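Local structure of cellulose 1,4-beta-cellobiosidase (Thermobifida fusca, 4JJJ) at residues 41-46 and 154-159; 183-188 and 406-411; 533-536 and 542-545; 549-554 and 558-563; 600-603 and 609-612. The protein probably hydrolyses cellulose to cellobiose, this chain being the glycoside hydrolase family 48 catalytic part of a longer, calcium- and zinc-binding protein. The protein carries 1 engineered substitution. All coordinates share one frame; numbering follows the deposited sequence. Where two conformers were deposited one is given.

Contact 1. Residues 41-46 and 154-159. With ZN (zinc ion), chain B.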
# COMPACT_ATOMS: atom_id res chain seq x y z
N ALA A 41 -9.72 -0.57 -3.06
CA ALA A 41 -8.83 -0.10 -2.04
C ALA A 41 -9.03 1.39 -1.89
O ALA A 41 -9.64 1.78 -0.94
CB ALA A 41 -7.36 -0.54 -2.19
N PRO A 42 -8.76 2.19 -2.94
CA PRO A 42 -9.51 3.44 -3.15
C PRO A 42 -10.93 3.03 -3.51
O PRO A 42 -11.16 1.87 -3.89
CB PRO A 42 -8.75 4.15 -4.28
CG PRO A 42 -8.22 3.03 -5.06
CD PRO A 42 -7.81 1.93 -4.10
N ASP A 43 -11.83 4.01 -3.50
CA ASP A 43 -13.21 3.74 -3.83
C ASP A 43 -13.73 4.57 -4.99
O ASP A 43 -14.95 4.55 -5.24
CB ASP A 43 -14.11 3.84 -2.58
CG ASP A 43 -14.25 5.19 -2.00
OD1 ASP A 43 -13.94 6.22 -2.65
OD2 ASP A 43 -14.66 5.32 -0.77
N HIS A 44 -12.83 5.20 -5.72
CA HIS A 44 -13.14 5.93 -6.94
C HIS A 44 -11.91 5.96 -7.81
O HIS A 44 -10.79 6.13 -7.26
CB HIS A 44 -13.66 7.34 -6.66
CG HIS A 44 -14.22 8.04 -7.85
ND1 HIS A 44 -13.46 8.76 -8.76
CD2 HIS A 44 -15.48 8.03 -8.35
CE1 HIS A 44 -14.24 9.22 -9.74
NE2 HIS A 44 -15.47 8.80 -9.49
N GLY A 45 -12.09 5.80 -9.14
CA GLY A 45 -10.95 5.69 -10.07
C GLY A 45 -10.11 6.91 -10.13
O GLY A 45 -8.95 6.83 -10.54
N HIS A 46 -10.70 8.10 -9.89
CA HIS A 46 -9.93 9.30 -9.98
C HIS A 46 -9.62 9.90 -8.61
O HIS A 46 -9.11 11.01 -8.52
CB HIS A 46 -10.62 10.32 -10.87
CG HIS A 46 -10.62 9.94 -12.31
ND1 HIS A 46 -11.13 10.72 -13.34
CD2 HIS A 46 -10.15 8.82 -12.91
CE1 HIS A 46 -10.97 10.08 -14.49
NE2 HIS A 46 -10.35 8.94 -14.26
N ASN A 154 -11.45 16.04 -7.27
CA ASN A 154 -12.37 16.60 -6.25
C ASN A 154 -13.77 16.10 -6.42
O ASN A 154 -14.74 16.83 -6.29
CB ASN A 154 -12.33 18.16 -6.23
CG ASN A 154 -12.64 18.74 -4.83
OD1 ASN A 154 -12.20 18.20 -3.81
ND2 ASN A 154 -13.30 19.92 -4.78
N VAL A 155 -13.89 14.80 -6.69
CA VAL A 155 -15.21 14.25 -6.85
C VAL A 155 -16.01 14.30 -5.59
O VAL A 155 -17.24 14.51 -5.67
CB VAL A 155 -15.18 12.87 -7.47
CG1 VAL A 155 -14.72 11.88 -6.50
CG2 VAL A 155 -16.49 12.61 -8.09
N TYR A 156 -15.36 14.28 -4.45
CA TYR A 156 -16.05 14.35 -3.17
C TYR A 156 -16.32 15.79 -2.68
O TYR A 156 -17.10 15.97 -1.73
CB TYR A 156 -15.30 13.56 -2.02
CG TYR A 156 -15.46 12.07 -2.10
CD1 TYR A 156 -14.59 11.27 -2.87
CD2 TYR A 156 -16.52 11.42 -1.45
CE1 TYR A 156 -14.71 9.91 -2.98
CE2 TYR A 156 -16.64 10.07 -1.49
CZ TYR A 156 -15.75 9.29 -2.25
OH TYR A 156 -15.88 7.95 -2.32
N GLY A 157 -15.63 16.77 -3.23
CA GLY A 157 -15.89 18.18 -2.89
C GLY A 157 -15.19 18.76 -1.71
O GLY A 157 -15.59 19.85 -1.17
N PHE A 158 -14.19 18.07 -1.12
CA PHE A 158 -13.54 18.57 0.05
C PHE A 158 -12.62 19.71 -0.16
O PHE A 158 -12.59 20.62 0.66
CB PHE A 158 -12.82 17.43 0.80
CG PHE A 158 -13.75 16.36 1.31
CD1 PHE A 158 -14.65 16.68 2.34
CD2 PHE A 158 -13.69 15.05 0.85
CE1 PHE A 158 -15.48 15.75 2.86
CE2 PHE A 158 -14.52 14.09 1.39
CZ PHE A 158 -15.45 14.45 2.38
N GLY A 159 -11.85 19.74 -1.24
CA GLY A 159 -10.84 20.79 -1.40
C GLY A 159 -9.77 20.84 -0.37
O GLY A 159 -9.36 19.78 0.14
ZN ZN B . -12.36 12.40 -13.02
O HOH W 1 -13.27 12.42 -14.98
O HOH W 2 -13.97 12.19 -11.72
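Asp43 and His44 meet Val155 and Tyr156 where two irregular loops, 41-46 and 154-159, face each other across a gap that side chains bridge. The first loop leads into strand 47-49 and the second leaves strand 149-151. These strands are antiparallel neighbours in one sheet, so both loops stand at the same end of the pair. Gly157 turns the second loop with a positive phi (86°), where a side chain would press on the carbonyl of Tyr156.

The hydroxyl of Tyr156 donates to Asp43, with OH 2.6 Å from OD1. It comes down from above the carboxylate plane, while OD1 sits at the ring edge of Tyr156. The torsion of Asp43 (chi1 67°) places CG between the backbone N and the carbonyl carbon and swings the carboxylate across to the tyrosine. OD2 forms a salt bridge with Arg588. A leucine in place of Asp43 would probably leave Tyr156 without this acceptor and Arg588 without this counter-charge.

Beside this pair, CG1 of Val155 lies over one face of the His44 ring in a CH-pi contact. It is 4.0 Å from the ring centroid, almost on the normal. His44 ND1 accepts the backbone N-H of His46 (N to ND1 3.1 Å). His46 in turn binds a zinc ion through ND1 at 2.1 Å, and two waters and Asp153 share that ion. His44 probably steadies the backbone that carries this zinc ligand. The buried carboxylate of Asp43, gripped by a phenol and an arginine, is likely to stay ionised.

Contact 2. Residues 183-188 and 406-411; sequences VWETIP and WNDPPS. With CA (calcium ion), chain E; BGC (beta-D-glucopyranose), chain D.
Glu185 and Asp408 converge on one calcium ion from two irregular loops, 183-188 and 406-411, the second bent by a cis peptide before Pro409. Their backbones are joined through water 3, which accepts from Val183 N at 2.9 Å and donates to Asp408 O.

Glu185 grips the calcium with both oxygens, OE1 at 2.4 Å and OE2 at 2.6 Å. Asp408 uses one oxygen, OD1, at 2.3 Å. The two carboxylates stand nearly perpendicular, with planes 87° apart. OE1 of Glu185 and OD1 of Asp408 come within 3.1 Å of each other because the metal draws both in. Asp408 CG lies anti to the backbone N (chi1 -167°), and this points the carboxylate at the ion.

Arg180 O, Glu560 and waters 4 and 5 complete the site. It pins together loops of the (alpha/alpha)6 catalytic domain that are far apart in sequence. Second partners fix the carboxylates: Ser182 N for OE1 of Glu185, Arg551 for OD2 of Asp408.

On the side of the loop turned to the substrate, Trp406 donates from NE1 to O3 of a bound glucose at 3.0 Å. The sugar oxygen meets the indole at its edge, and water 3 lies over one face. A phenylalanine in place of Trp406 would probably leave that hydroxyl without this N-H. Trp299 and the backbone of Asn221 also hold the sugar.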
# COMPACT_ATOMS: atom_id res chain seq x y z
N VAL A 183 -13.76 -1.62 2.15
CA VAL A 183 -13.82 -0.45 1.21
C VAL A 183 -15.24 0.03 1.05
O VAL A 183 -15.51 1.20 0.74
CB VAL A 183 -13.17 -0.88 -0.14
CG1 VAL A 183 -13.96 -2.01 -0.78
CG2 VAL A 183 -12.94 0.34 -1.03
N TRP A 184 -16.22 -0.89 1.21
CA TRP A 184 -17.68 -0.59 1.03
C TRP A 184 -18.28 0.11 2.24
O TRP A 184 -19.40 0.59 2.12
CB TRP A 184 -18.45 -1.84 0.77
CG TRP A 184 -17.98 -2.57 -0.41
CD1 TRP A 184 -17.04 -3.56 -0.43
CD2 TRP A 184 -18.24 -2.23 -1.75
NE1 TRP A 184 -16.78 -3.94 -1.75
CE2 TRP A 184 -17.51 -3.12 -2.58
CE3 TRP A 184 -19.08 -1.31 -2.35
CZ2 TRP A 184 -17.55 -3.05 -3.99
CZ3 TRP A 184 -19.13 -1.25 -3.74
CH2 TRP A 184 -18.41 -2.11 -4.53
N GLU A 185 -17.55 0.15 3.38
CA GLU A 185 -18.14 0.49 4.70
C GLU A 185 -17.56 1.69 5.34
O GLU A 185 -17.85 1.96 6.48
CB GLU A 185 -18.05 -0.75 5.60
CG GLU A 185 -18.91 -1.96 5.14
CD GLU A 185 -18.56 -3.24 5.80
OE1 GLU A 185 -17.38 -3.55 5.90
OE2 GLU A 185 -19.43 -4.01 6.19
N THR A 186 -16.74 2.48 4.61
CA THR A 186 -16.07 3.67 5.14
C THR A 186 -16.95 4.91 4.90
O THR A 186 -17.87 4.91 4.07
CB THR A 186 -14.76 3.94 4.36
OG1 THR A 186 -15.13 4.11 2.95
CG2 THR A 186 -13.80 2.76 4.55
N ILE A 187 -16.63 5.97 5.61
CA ILE A 187 -17.19 7.30 5.39
C ILE A 187 -15.96 8.18 4.98
O ILE A 187 -15.14 8.58 5.82
CB ILE A 187 -17.94 7.86 6.63
CG1 ILE A 187 -19.08 6.90 6.99
CG2 ILE A 187 -18.34 9.29 6.33
CD1 ILE A 187 -19.62 7.17 8.36
N PRO A 188 -15.83 8.46 3.64
CA PRO A 188 -14.76 9.31 3.21
C PRO A 188 -14.81 10.69 3.87
O PRO A 188 -15.88 11.27 3.99
CB PRO A 188 -14.88 9.37 1.66
CG PRO A 188 -15.68 8.11 1.36
CD PRO A 188 -16.70 8.04 2.53
N TRP A 406 -6.62 -6.16 7.57
CA TRP A 406 -7.95 -6.20 6.90
C TRP A 406 -8.50 -7.63 7.11
O TRP A 406 -7.80 -8.65 6.86
CB TRP A 406 -7.84 -6.02 5.39
CG TRP A 406 -7.73 -4.66 4.84
CD1 TRP A 406 -7.46 -3.50 5.46
CD2 TRP A 406 -7.95 -4.36 3.44
NE1 TRP A 406 -7.48 -2.47 4.50
CE2 TRP A 406 -7.80 -2.99 3.26
CE3 TRP A 406 -8.30 -5.13 2.38
CZ2 TRP A 406 -7.98 -2.40 2.01
CZ3 TRP A 406 -8.50 -4.52 1.10
CH2 TRP A 406 -8.33 -3.21 0.97
N ASN A 407 -9.78 -7.71 7.54
CA ASN A 407 -10.48 -9.01 7.55
C ASN A 407 -11.71 -9.08 6.63
O ASN A 407 -12.42 -10.02 6.55
CB ASN A 407 -10.95 -9.29 8.95
CG ASN A 407 -9.90 -9.43 10.04
OD1 ASN A 407 -10.30 -9.56 11.27
ND2 ASN A 407 -8.65 -9.47 9.72
N ASP A 408 -11.95 -7.97 5.92
CA ASP A 408 -13.06 -7.80 4.94
C ASP A 408 -12.55 -7.16 3.68
O ASP A 408 -12.81 -5.99 3.47
CB ASP A 408 -14.19 -7.01 5.61
CG ASP A 408 -15.49 -7.05 4.83
OD1 ASP A 408 -16.44 -6.46 5.42
OD2 ASP A 408 -15.58 -7.68 3.80
N PRO A 409 -11.88 -7.94 2.81
CA PRO A 409 -11.58 -9.34 2.86
C PRO A 409 -10.27 -9.62 3.64
O PRO A 409 -9.47 -8.75 3.83
CB PRO A 409 -11.37 -9.67 1.40
CG PRO A 409 -10.68 -8.48 0.86
CD PRO A 409 -11.39 -7.34 1.53
N PRO A 410 -10.09 -10.89 4.02
CA PRO A 410 -8.79 -11.28 4.58
C PRO A 410 -7.66 -10.79 3.70
O PRO A 410 -7.65 -11.08 2.52
CB PRO A 410 -8.89 -12.78 4.64
CG PRO A 410 -10.39 -13.07 4.74
CD PRO A 410 -10.97 -12.07 3.81
N SER A 411 -6.72 -10.04 4.30
CA SER A 411 -5.75 -9.24 3.60
C SER A 411 -4.75 -10.04 2.78
O SER A 411 -4.11 -9.49 1.86
CB SER A 411 -4.94 -8.36 4.51
OG SER A 411 -4.17 -9.19 5.39
CA CA E . -17.56 -5.55 7.17
C2 BGC D . -4.71 0.29 2.97
C3 BGC D . -5.50 1.07 4.02
C4 BGC D . -4.57 2.00 4.73
C5 BGC D . -3.80 2.93 3.83
C6 BGC D . -2.83 3.85 4.54
C1 BGC D . -3.90 1.27 2.18
O1 BGC D . -3.08 0.55 1.24
O2 BGC D . -5.55 -0.52 2.11
O3 BGC D . -6.02 0.09 4.96
O4 BGC D . -5.51 2.88 5.45
O5 BGC D . -3.04 2.10 2.93
O6 BGC D . -1.92 3.04 5.34
O HOH W 3 -11.87 -3.86 1.91
O HOH W 4 -16.93 -7.70 8.31
O HOH W 5 -18.66 -4.96 9.15

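Contact 3. Residues 533-536 and 542-545; sequences LAHR and ATPE. With ZN (zinc ion), chain X.
His535 and Thr543 meet beside a zinc ion, which His535 binds through ND1 at 2.1 Å. Three waters fill the rest of this first shell. One of them, water 6, is hydrogen-bonded to the carbonyl of Ala542, with its O 2.7 Å from Ala542 O. Segment 542-545 therefore reaches the metal through a solvent molecule. His535 was modelled in two conformers, and this ring placement belongs to one of them.

The next shell steadies the ring. The methyl of Thr543 lies over one face of the imidazole in a CH-pi contact. CG2 is 4.0 Å from the ring centroid and displaced toward the rim. With chi1 at 53°, Thr543 turns CG2 to the histidine and leaves OG1 to bond Gln497 O. At the other nitrogen of His535, NE2 makes a weak hydrogen bond to Gly460 O, and Gln461, which with His535 belongs to a zinc site, lies close by. The two backbones are tied directly as well: Ala542 N donates to His535 O at 3.1 Å.

Further out, a type I turn from Leu533 to Arg536 carries the histidine away from the end of helix 519-533. Arg536 fastens this turn with its own side chain. NE donates to Leu533 O at 2.9 Å, in the carbonyl plane and on a lone pair. Leu533 CD2 covers one face of the same guanidinium, and NH1 forms a salt bridge with Glu8 of helix 2-14. In this conformer His535 is the one protein ligand of the zinc ion, and the waters that complete its shell could probably exchange.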
# COMPACT_ATOMS: atom_id res chain seq x y z
N LEU A 533 1.18 -9.06 -24.56
CA LEU A 533 1.20 -8.39 -25.87
C LEU A 533 -0.04 -8.70 -26.69
O LEU A 533 -0.50 -7.86 -27.46
CB LEU A 533 2.52 -8.77 -26.61
CG LEU A 533 3.77 -8.02 -26.18
CD1 LEU A 533 4.90 -8.71 -26.98
CD2 LEU A 533 3.74 -6.50 -26.41
N ALA A 534 -0.60 -9.86 -26.44
CA ALA A 534 -1.80 -10.32 -27.13
C ALA A 534 -3.04 -9.60 -26.75
O ALA A 534 -4.06 -9.74 -27.45
CB ALA A 534 -1.98 -11.81 -26.93
N HIS A 535 -3.00 -8.86 -25.63
CA HIS A 535 -4.15 -8.10 -25.11
C HIS A 535 -3.95 -6.55 -25.15
O HIS A 535 -4.58 -5.80 -24.42
CB HIS A 535 -4.53 -8.62 -23.73
CG HIS A 535 -4.93 -10.06 -23.76
ND1 HIS A 535 -6.21 -10.48 -24.05
CD2 HIS A 535 -4.22 -11.19 -23.51
CE1 HIS A 535 -6.25 -11.79 -24.02
NE2 HIS A 535 -5.07 -12.24 -23.65
N ARG A 536 -3.16 -6.06 -26.11
CA ARG A 536 -3.01 -4.62 -26.34
C ARG A 536 -4.32 -3.98 -26.84
O ARG A 536 -5.04 -4.61 -27.63
CB ARG A 536 -1.89 -4.37 -27.37
CG ARG A 536 -0.51 -4.51 -26.75
CD ARG A 536 0.59 -4.27 -27.75
NE ARG A 536 0.74 -5.45 -28.46
CZ ARG A 536 1.64 -5.61 -29.45
NH1 ARG A 536 2.41 -4.61 -29.81
NH2 ARG A 536 1.71 -6.78 -30.05
N ALA A 542 -5.22 -4.82 -21.60
CA ALA A 542 -6.34 -5.08 -20.70
C ALA A 542 -7.01 -6.30 -21.06
O ALA A 542 -6.98 -6.75 -22.21
CB ALA A 542 -7.30 -3.92 -20.73
N THR A 543 -7.63 -6.91 -20.06
CA THR A 543 -8.36 -8.17 -20.18
C THR A 543 -9.70 -8.07 -19.43
O THR A 543 -9.91 -7.22 -18.61
CB THR A 543 -7.57 -9.33 -19.49
OG1 THR A 543 -7.27 -8.93 -18.13
CG2 THR A 543 -6.27 -9.60 -20.27
N PRO A 544 -10.69 -8.88 -19.84
CA PRO A 544 -11.96 -8.82 -19.12
C PRO A 544 -11.98 -9.17 -17.66
O PRO A 544 -11.35 -10.12 -17.23
CB PRO A 544 -12.84 -9.90 -19.88
CG PRO A 544 -12.05 -10.23 -21.13
CD PRO A 544 -10.63 -9.96 -20.84
N GLU A 545 -12.70 -8.36 -16.87
CA GLU A 545 -12.97 -8.71 -15.47
C GLU A 545 -14.45 -8.39 -15.18
O GLU A 545 -15.06 -7.57 -15.88
CB GLU A 545 -11.97 -8.07 -14.52
CG GLU A 545 -12.15 -6.70 -14.25
CD GLU A 545 -11.16 -6.07 -13.26
OE1 GLU A 545 -10.11 -5.83 -13.85
OE2 GLU A 545 -11.41 -5.74 -12.06
ZN ZN X . -7.92 -9.60 -24.78
O HOH W 6 -8.73 -8.44 -23.46
O HOH W 7 -9.14 -11.36 -24.75
O HOH W 8 -7.54 -8.59 -26.39

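Contact 4. Residues 549-554 and 558-563. With CA (calcium ion), chain F; CA (calcium ion), chain E.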
# COMPACT_ATOMS: atom_id res chain seq x y z
N TRP A 549 -20.90 -5.91 -7.18
CA TRP A 549 -21.43 -4.62 -6.78
C TRP A 549 -22.54 -4.67 -5.71
O TRP A 549 -23.09 -3.63 -5.40
CB TRP A 549 -22.06 -3.96 -8.03
CG TRP A 549 -21.05 -3.72 -9.10
CD1 TRP A 549 -20.90 -4.47 -10.24
CD2 TRP A 549 -19.99 -2.72 -9.13
NE1 TRP A 549 -19.82 -3.97 -10.97
CE2 TRP A 549 -19.26 -2.91 -10.33
CE3 TRP A 549 -19.59 -1.67 -8.26
CZ2 TRP A 549 -18.17 -2.16 -10.66
CZ3 TRP A 549 -18.51 -0.90 -8.61
CH2 TRP A 549 -17.82 -1.14 -9.83
N ASP A 550 -22.84 -5.84 -5.22
CA ASP A 550 -24.00 -6.01 -4.40
C ASP A 550 -23.90 -5.29 -3.08
O ASP A 550 -24.92 -5.04 -2.41
CB ASP A 550 -24.26 -7.49 -4.17
CG ASP A 550 -23.12 -8.12 -3.51
OD1 ASP A 550 -22.09 -8.31 -4.19
OD2 ASP A 550 -23.18 -8.43 -2.31
N ARG A 551 -22.73 -4.89 -2.62
CA ARG A 551 -22.71 -4.14 -1.35
C ARG A 551 -22.95 -2.63 -1.47
O ARG A 551 -23.03 -1.93 -0.47
CB ARG A 551 -21.33 -4.36 -0.69
CG ARG A 551 -21.04 -5.81 -0.46
CD ARG A 551 -19.65 -6.18 0.05
NE ARG A 551 -19.49 -5.65 1.40
CZ ARG A 551 -18.52 -6.02 2.27
NH1 ARG A 551 -17.51 -6.81 1.87
NH2 ARG A 551 -18.51 -5.51 3.48
N LEU A 552 -23.10 -2.14 -2.68
CA LEU A 552 -23.18 -0.72 -2.81
C LEU A 552 -24.46 -0.11 -2.23
O LEU A 552 -24.46 1.02 -1.81
CB LEU A 552 -22.89 -0.37 -4.25
CG LEU A 552 -23.84 -0.44 -5.36
CD1 LEU A 552 -24.85 0.69 -5.22
CD2 LEU A 552 -23.04 -0.31 -6.66
N ASP A 553 -25.51 -0.92 -2.11
CA ASP A 553 -26.79 -0.51 -1.62
C ASP A 553 -27.16 -1.08 -0.29
O ASP A 553 -28.39 -1.03 0.07
CB ASP A 553 -27.89 -0.84 -2.68
CG ASP A 553 -27.90 -2.30 -3.10
OD1 ASP A 553 -27.23 -3.12 -2.39
OD2 ASP A 553 -28.51 -2.67 -4.20
N ASP A 554 -26.18 -1.53 0.49
CA ASP A 554 -26.44 -2.24 1.75
C ASP A 554 -26.31 -1.29 2.93
O ASP A 554 -25.25 -0.77 3.28
CB ASP A 554 -25.46 -3.36 1.89
CG ASP A 554 -25.72 -4.52 0.97
OD1 ASP A 554 -26.75 -4.57 0.25
OD2 ASP A 554 -24.84 -5.42 0.94
N GLY A 558 -26.47 -4.74 11.43
CA GLY A 558 -25.99 -5.25 12.68
C GLY A 558 -24.64 -5.96 12.64
O GLY A 558 -24.08 -6.24 13.69
N SER A 559 -24.12 -6.27 11.46
CA SER A 559 -22.74 -6.78 11.31
C SER A 559 -22.03 -6.31 10.04
O SER A 559 -20.82 -6.18 10.11
CB SER A 559 -22.67 -8.26 11.35
OG SER A 559 -23.51 -8.77 10.43
N GLU A 560 -22.79 -6.06 8.97
CA GLU A 560 -22.23 -5.64 7.68
C GLU A 560 -23.00 -4.45 7.15
O GLU A 560 -24.21 -4.25 7.48
CB GLU A 560 -22.18 -6.78 6.70
CG GLU A 560 -21.50 -8.04 7.22
CD GLU A 560 -19.99 -7.88 7.36
OE1 GLU A 560 -19.45 -6.91 6.82
OE2 GLU A 560 -19.41 -8.77 8.05
N GLY A 561 -22.37 -3.67 6.24
CA GLY A 561 -22.99 -2.49 5.66
C GLY A 561 -22.51 -1.24 6.31
O GLY A 561 -21.73 -1.28 7.27
N LEU A 562 -22.99 -0.10 5.84
CA LEU A 562 -22.47 1.19 6.32
C LEU A 562 -23.03 1.56 7.65
O LEU A 562 -24.27 1.75 7.80
CB LEU A 562 -22.83 2.28 5.29
CG LEU A 562 -22.39 3.67 5.69
CD1 LEU A 562 -20.92 3.76 6.10
CD2 LEU A 562 -22.78 4.61 4.62
N TYR A 563 -22.18 1.52 8.68
CA TYR A 563 -22.56 1.99 10.00
C TYR A 563 -22.43 3.48 10.16
O TYR A 563 -21.42 4.08 9.82
CB TYR A 563 -21.70 1.27 11.09
CG TYR A 563 -22.05 1.64 12.53
CD1 TYR A 563 -23.22 1.13 13.04
CD2 TYR A 563 -21.30 2.53 13.24
CE1 TYR A 563 -23.58 1.45 14.34
CE2 TYR A 563 -21.64 2.86 14.57
CZ TYR A 563 -22.83 2.34 15.05
OH TYR A 563 -23.20 2.64 16.33
CA CA F . -27.05 -5.11 -1.95
CA CA E . -17.56 -5.55 7.17
O HOH W 9 -27.67 -5.30 -4.08
O HOH W 5 -18.66 -4.96 9.15
O HOH W 4 -16.93 -7.70 8.31
O HOH W 10 -26.90 -7.17 -1.55
O HOH W 11 -29.34 -5.02 -1.52
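Arg551 and Asp554 meet Glu560, Gly561 and Leu562 in a small loop-to-loop contact between two calcium sites. Both segments belong to the long connection from helix 519-533 to strand 570-571. The backbone link is slight: Leu562 N donates to Asp554 O in a weak bond of 3.5 Å. Gly561 lies beside this bond with phi at 100°. A side chain there would crowd both Asp554 O and the carbonyl of Glu560.

The first calcium is held within 549-554 by one carbonyl and two carboxylates. Asp550 O binds at 2.2 Å and Asp554 OD1 at 2.3 Å, with OD1 of Asp553 as the third ligand. Three waters bring the count to six. Asp550, Asp553 and Asp554 thus form a short calcium-binding loop in the family 48 catalytic domain.

The second calcium takes OE1 of Glu560 at 2.4 Å. The glutamate chain bends at chi2 (-71°) to bring that oxygen to the ion. Its OE2 accepts from water 4, a calcium ligand, and Ser559 O accepts from water 5, another. Arg551 approaches the same site, with NH2 3.7 Å from Glu560 OE1 and the guanidinium and carboxylate planes nearly perpendicular. The calcium lies in the plane of the guanidinium, off its edge. The two positive groups can stand so close probably because carboxylates offset their charge. Arg551 makes its salt bridge with Asp408, which also binds this calcium.

Contact 5. Residues 600-603 and 609-612; sequences VEAH and NVPA. With ZN (zinc ion), chain Q.
His603 is pressed tightly against Val610, Pro611 and Ala612, whereas Ala602 touches Val610 more loosely nearby. On the tight side, ND1 of His603 donates to Val610 O at 2.7 Å. The bond is nearly straight, at 172°, and the acceptor lies in the ring plane. Ala612 covers one face of the same ring. Its CB sits 3.7 Å from the centroid, almost on the normal, in a CH-pi contact. The backbone N of Ala612 comes within 3.1 Å of ND1, but both are donors and form no bond.

His603 CG is anti to the backbone N (chi1 164°), and this sends the ring off the helix toward the returning chain. Since ND1 gives its proton to a carbonyl, NE2 can offer a lone pair to a zinc ion, bound at 2.0 Å. Water 12 is another ligand of that ion, and an acetate ion, probably from the crystallisation liquor, lies close to the ring.

Helix 597-604 ends here, the chain turns back, and 609-612 runs alongside the last turn before leading on toward helix 620-637. The carbonyl of Ala612 accepts from Gln546 NE2.

The outer side is looser. Ala602 CB and Val610 CG1 are 4.3 Å apart, and the methine CB of Val610 rests 3.8 Å from Ala602 O. Pro611 is exposed, and its CB points away from the helix.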
# COMPACT_ATOMS: atom_id res chain seq x y z
N VAL A 600 -24.45 -1.34 -14.00
CA VAL A 600 -24.41 -1.88 -12.61
C VAL A 600 -25.83 -2.00 -12.07
O VAL A 600 -26.25 -3.09 -11.55
CB VAL A 600 -23.47 -1.09 -11.71
CG1 VAL A 600 -23.62 -1.47 -10.26
CG2 VAL A 600 -22.01 -1.18 -12.28
N GLU A 601 -26.59 -0.88 -12.15
CA GLU A 601 -27.92 -0.94 -11.58
C GLU A 601 -28.84 -1.95 -12.29
O GLU A 601 -29.72 -2.61 -11.64
CB GLU A 601 -28.55 0.47 -11.52
CG GLU A 601 -29.87 0.47 -10.76
CD GLU A 601 -30.39 1.83 -10.46
OE1 GLU A 601 -30.02 2.83 -11.13
OE2 GLU A 601 -31.18 2.01 -9.47
N ALA A 602 -28.72 -2.06 -13.60
CA ALA A 602 -29.51 -3.02 -14.41
C ALA A 602 -29.18 -4.42 -13.96
O ALA A 602 -30.06 -5.25 -13.82
CB ALA A 602 -29.26 -2.86 -15.89
N HIS A 603 -27.91 -4.72 -13.64
CA HIS A 603 -27.64 -6.03 -13.11
C HIS A 603 -28.22 -6.24 -11.72
O HIS A 603 -28.80 -7.28 -11.42
CB HIS A 603 -26.06 -6.23 -13.06
CG HIS A 603 -25.65 -7.37 -12.20
ND1 HIS A 603 -25.95 -8.66 -12.57
CD2 HIS A 603 -25.06 -7.44 -11.00
CE1 HIS A 603 -25.53 -9.48 -11.63
NE2 HIS A 603 -25.04 -8.77 -10.64
N ASN A 609 -30.85 -12.49 -14.75
CA ASN A 609 -31.08 -12.38 -16.13
C ASN A 609 -30.19 -11.35 -16.81
O ASN A 609 -30.09 -11.36 -18.04
CB ASN A 609 -32.54 -12.02 -16.42
CG ASN A 609 -33.49 -13.09 -15.92
OD1 ASN A 609 -33.52 -14.18 -16.48
ND2 ASN A 609 -34.25 -12.80 -14.87
N VAL A 610 -29.64 -10.41 -16.03
CA VAL A 610 -28.78 -9.39 -16.62
C VAL A 610 -27.47 -9.60 -15.89
O VAL A 610 -27.40 -9.44 -14.69
CB VAL A 610 -29.32 -8.00 -16.38
CG1 VAL A 610 -28.35 -6.97 -16.85
CG2 VAL A 610 -30.65 -7.83 -17.11
N PRO A 611 -26.41 -10.02 -16.65
CA PRO A 611 -25.18 -10.31 -15.94
C PRO A 611 -24.48 -9.01 -15.49
O PRO A 611 -24.75 -7.95 -16.04
CB PRO A 611 -24.34 -11.12 -16.95
CG PRO A 611 -25.07 -11.07 -18.26
CD PRO A 611 -26.42 -10.45 -18.07
N ALA A 612 -23.60 -9.15 -14.53
CA ALA A 612 -22.78 -8.06 -14.09
C ALA A 612 -21.87 -7.58 -15.24
O ALA A 612 -21.46 -8.40 -16.05
CB ALA A 612 -21.97 -8.49 -12.88
ZN ZN Q . -23.99 -9.56 -9.13
O HOH W 12 -22.80 -11.00 -10.10

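How the contacts relate
Along the chain the five contacts follow in series, with none nested or crossed. Contact 1 closes a loop of 107 residues, and contact 2 then closes a longer one of 217. They touch where Pro188 packs on Tyr156. Contacts 3, 4 and 5 each close a short loop late in the chain. Contacts 2 and 4 share a calcium ion and waters 4 and 5. Asp408 to Arg551 and Glu185 to Gly561 reinforce that join, bringing the 406-411 loop to the connection before strand 570-571. Val600 packs on Trp549 and Leu552, fixing helix 597-604 of contact 5 to contact 4. Contact 3 adjoins contact 4 only through the sequence.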